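Local coordinates for binding domain (Hc) of Paraclostridial Mosquitocidal Protein 1 (Paraclostridium bifermentans, PDB 6HOX) that forms the receptor-binding domain of a clostridial neurotoxin that specifically targets Anopheles mosquitoes, serving to direct the toxin to host nerve cells, at residues W134-R139 with N194-I199. Residues are numbered along the deposited sequence; the frame is centred on the assembly and turned at random.
Sequences WRMKDR and NELRGI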
ATOM      1  N   TRP A 134       8.675   8.493  15.468  1.00 20.78           N
ATOM      2  CA  TRP A 134       7.799   9.048  16.479  1.00 23.02           C
ATOM      3  C   TRP A 134       8.685   9.539  17.622  1.00 22.97           C
ATOM      4  O   TRP A 134       9.519   8.783  18.127  1.00 23.20           O
ATOM      5  CB  TRP A 134       6.767   8.014  16.964  1.00 23.58           C
ATOM      6  CG  TRP A 134       6.056   8.408  18.218  1.00 25.60           C
ATOM      7  CD1 TRP A 134       6.251   7.896  19.471  1.00 25.94           C
ATOM      8  CD2 TRP A 134       5.046   9.422  18.351  1.00 26.51           C
ATOM      9  NE1 TRP A 134       5.411   8.504  20.363  1.00 26.83           N
ATOM     10  CE2 TRP A 134       4.663   9.445  19.705  1.00 27.25           C
ATOM     11  CE3 TRP A 134       4.401  10.276  17.453  1.00 28.47           C
ATOM     12  CZ2 TRP A 134       3.681  10.307  20.184  1.00 29.19           C
ATOM     13  CZ3 TRP A 134       3.438  11.134  17.923  1.00 28.99           C
ATOM     14  CH2 TRP A 134       3.093  11.155  19.275  1.00 30.68           C
ATOM     15  N   ARG A 135       8.522  10.800  18.014  1.00 22.24           N
ATOM     16  CA  ARG A 135       9.304  11.318  19.119  1.00 24.83           C
ATOM     17  C   ARG A 135       8.409  12.134  20.055  1.00 26.20           C
ATOM     18  O   ARG A 135       7.557  12.919  19.589  1.00 24.69           O
ATOM     19  CB  ARG A 135      10.480  12.162  18.621  1.00 26.12           C
ATOM     20  CG  ARG A 135      11.214  12.862  19.762  1.00 30.44           C
ATOM     21  CD  ARG A 135      12.491  13.580  19.380  1.00 31.65           C
ATOM     22  NE  ARG A 135      13.440  12.642  18.790  1.00 33.80           N
ATOM     23  CZ  ARG A 135      13.717  12.581  17.492  1.00 32.59           C
ATOM     24  NH1 ARG A 135      13.415  13.605  16.711  1.00 32.36           N
ATOM     25  NH2 ARG A 135      14.288  11.497  16.988  1.00 32.17           N
ATOM     26  N   MET A 136       8.617  11.911  21.361  1.00 25.23           N
ATOM     27  CA  MET A 136       8.056  12.683  22.460  1.00 25.92           C
ATOM     28  C   MET A 136       9.199  13.358  23.236  1.00 27.63           C
ATOM     29  O   MET A 136      10.253  12.744  23.467  1.00 25.85           O
ATOM     30  CB  MET A 136       7.269  11.772  23.408  1.00 26.92           C
ATOM     31  CG  MET A 136       5.971  11.262  22.792  1.00 28.46           C
ATOM     32  SD  MET A 136       5.126  10.029  23.793  1.00 31.67           S
ATOM     33  CE  MET A 136       6.359   8.749  23.759  1.00 28.43           C
ATOM     34  N   LYS A 137       8.998  14.627  23.606  1.00 27.47           N
ATOM     35  CA  LYS A 137       9.922  15.349  24.475  1.00 28.43           C
ATOM     36  C   LYS A 137       9.115  16.102  25.534  1.00 27.48           C
ATOM     37  O   LYS A 137       8.186  16.821  25.214  1.00 26.90           O
ATOM     38  CB  LYS A 137      10.805  16.296  23.663  1.00 30.29           C
ATOM     39  CG  LYS A 137      11.893  16.993  24.467  1.00 32.90           C
ATOM     40  CD  LYS A 137      12.268  18.355  23.951  1.00 37.04           C
ATOM     41  CE  LYS A 137      13.281  18.345  22.833  1.00 38.20           C
ATOM     42  NZ  LYS A 137      13.769  19.723  22.596  1.00 41.03           N
ATOM     43  N   ASP A 138       9.465  15.909  26.807  1.00 26.14           N
ATOM     44  CA  ASP A 138       8.716  16.525  27.889  1.00 27.77           C
ATOM     45  C   ASP A 138       9.401  17.847  28.277  1.00 27.44           C
ATOM     46  O   ASP A 138      10.404  18.252  27.695  1.00 25.57           O
ATOM     47  CB  ASP A 138       8.499  15.523  29.032  1.00 28.36           C
ATOM     48  CG  ASP A 138       9.690  15.307  29.929  1.00 27.98           C
ATOM     49  OD1 ASP A 138      10.727  15.982  29.694  1.00 28.47           O
ATOM     50  OD2 ASP A 138       9.568  14.456  30.860  1.00 29.25           O
ATOM     51  N   ARG A 139       8.829  18.522  29.263  1.00 28.79           N
ATOM     52  CA  ARG A 139       9.221  19.862  29.635  1.00 34.25           C
ATOM     53  C   ARG A 139      10.565  19.884  30.376  1.00 35.79           C
ATOM     54  O   ARG A 139      11.080  20.976  30.625  1.00 34.51           O
ATOM     55  CB  ARG A 139       8.123  20.505  30.488  1.00 38.06           C
ATOM     56  CG  ARG A 139       7.879  19.823  31.825  1.00 43.52           C
ATOM     57  CD  ARG A 139       6.414  19.875  32.229  1.00 49.62           C
ATOM     58  NE  ARG A 139       6.168  19.173  33.483  1.00 56.87           N
ATOM     59  CZ  ARG A 139       6.434  19.673  34.690  1.00 60.02           C
ATOM     60  NH1 ARG A 139       6.972  20.875  34.803  1.00 61.21           N
ATOM     61  NH2 ARG A 139       6.169  18.970  35.776  1.00 60.95           N
ATOM     62  N   ASN A 194       7.414   5.687  31.409  1.00 30.19           N
ATOM     63  CA  ASN A 194       7.268   5.943  32.851  1.00 32.30           C
ATOM     64  C   ASN A 194       8.179   7.097  33.315  1.00 31.05           C
ATOM     65  O   ASN A 194       7.853   7.753  34.298  1.00 32.40           O
ATOM     66  CB  ASN A 194       7.481   4.667  33.678  1.00 34.21           C
ATOM     67  CG  ASN A 194       8.895   4.132  33.649  1.00 37.97           C
ATOM     68  OD1 ASN A 194       9.383   3.680  32.616  1.00 45.18           O
ATOM     69  ND2 ASN A 194       9.563   4.161  34.791  1.00 40.75           N
ATOM     70  N   GLU A 195       9.264   7.395  32.588  1.00 28.58           N
ATOM     71  CA  GLU A 195      10.211   8.484  32.978  1.00 31.15           C
ATOM     72  C   GLU A 195       9.753   9.852  32.451  1.00 32.94           C
ATOM     73  O   GLU A 195      10.273  10.883  32.863  1.00 31.24           O
ATOM     74  CB  GLU A 195      11.610   8.185  32.455  1.00 28.94           C
ATOM     75  CG  GLU A 195      12.228   6.953  33.090  1.00 28.88           C
ATOM     76  CD  GLU A 195      12.625   7.126  34.550  1.00 30.99           C
ATOM     77  OE1 GLU A 195      12.697   8.279  35.001  1.00 30.12           O
ATOM     78  OE2 GLU A 195      12.898   6.091  35.234  1.00 30.85           O
ATOM     79  N   LEU A 196       8.775   9.849  31.544  1.00 33.44           N
ATOM     80  CA  LEU A 196       8.377  11.037  30.824  1.00 37.69           C
ATOM     81  C   LEU A 196       7.325  11.772  31.654  1.00 36.87           C
ATOM     82  O   LEU A 196       6.456  11.155  32.228  1.00 34.41           O
ATOM     83  CB  LEU A 196       7.807  10.610  29.466  1.00 40.01           C
ATOM     84  CG  LEU A 196       8.191  11.478  28.273  1.00 43.87           C
ATOM     85  CD1 LEU A 196       9.697  11.636  28.175  1.00 45.09           C
ATOM     86  CD2 LEU A 196       7.636  10.878  26.987  1.00 47.58           C
ATOM     87  N   ARG A 197       7.423  13.097  31.712  1.00 37.83           N
ATOM     88  CA  ARG A 197       6.374  13.875  32.315  1.00 41.77           C
ATOM     89  C   ARG A 197       5.532  14.462  31.174  1.00 42.03           C
ATOM     90  O   ARG A 197       5.221  13.748  30.188  1.00 45.71           O
ATOM     91  CB  ARG A 197       7.004  14.808  33.349  1.00 43.94           C
ATOM     92  CG  ARG A 197       7.676  14.049  34.490  1.00 48.99           C
ATOM     93  CD  ARG A 197       6.718  13.075  35.185  1.00 51.71           C
ATOM     94  NE  ARG A 197       7.315  12.281  36.258  1.00 53.33           N
ATOM     95  CZ  ARG A 197       7.585  10.975  36.189  1.00 55.48           C
ATOM     96  NH1 ARG A 197       7.280  10.272  35.108  1.00 53.65           N
ATOM     97  NH2 ARG A 197       8.169  10.375  37.210  1.00 51.74           N
ATOM     98  N   GLY A 198       5.131  15.719  31.313  1.00 37.40           N
ATOM     99  CA  GLY A 198       4.147  16.313  30.414  1.00 35.94           C
ATOM    100  C   GLY A 198       4.768  16.715  29.086  1.00 32.56           C
ATOM    101  O   GLY A 198       5.884  17.220  29.036  1.00 32.66           O
ATOM    102  N   ILE A 199       4.017  16.497  28.005  1.00 33.41           N
ATOM    103  CA  ILE A 199       4.419  16.908  26.663  1.00 30.79           C
ATOM    104  C   ILE A 199       3.410  17.922  26.103  1.00 31.83           C
ATOM    105  O   ILE A 199       3.550  18.351  24.969  1.00 29.17           O
ATOM    106  CB  ILE A 199       4.569  15.689  25.735  1.00 29.64           C
ATOM    107  CG1 ILE A 199       3.243  14.975  25.460  1.00 32.38           C
ATOM    108  CG2 ILE A 199       5.621  14.737  26.267  1.00 27.78           C
ATOM    109  CD1 ILE A 199       3.282  14.117  24.207  1.00 32.51           C
TER
HETATM  110  O   HOH W   1      10.711  13.763  32.917  1.00 29.36           O
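Asp-138 OD2 accepts the backbone N-H of Arg-197 at 2.7 Å in a nearly straight bond (173°), on the anti lone pair. A water lies short of OD2, at 2.5 Å, and bridges it to Glu-195 O. Chi1 of 78° sets CG of Asp-138 between its own backbone N and carbonyl carbon. From there OD2 meets Arg-197 N, while OD1 accepts from the backbone N of Phe-140 and of Lys-142. The buried carboxylate thus ties the turn after strand 131-137 to the 194-199 loop. Three N-H donors around it would probably favour its charged form. Next to it, Gly-198 O takes a weak bond from Arg-139 N (3.2 Å, 131°) and a CA-H contact from Asp-138 CA (3.1 Å). The Arg-197 side chain turns back on its own loop, and NH1 donates to both Asn-194 O (2.7 Å) and Leu-196 O (3.1 Å).

Beside the carboxylate, apolar side chains pack. Leu-196 CD2 rests on Met-136 CB at 3.7 Å and also nears SD and CE. Ile-199 puts its CG2 methyl against the carbonyl oxygen Lys-137 O (3.5 Å) and CD1 near Met-136 CG. Met-136 also touches Val-173 and Cys-179 of the facing sheet. The 194-199 loop, which follows strand 186-192 of one sheet, packs on the end of strand 131-137 of the other, in the lectin-like jelly-roll sandwich of the N-terminal receptor-binding subdomain.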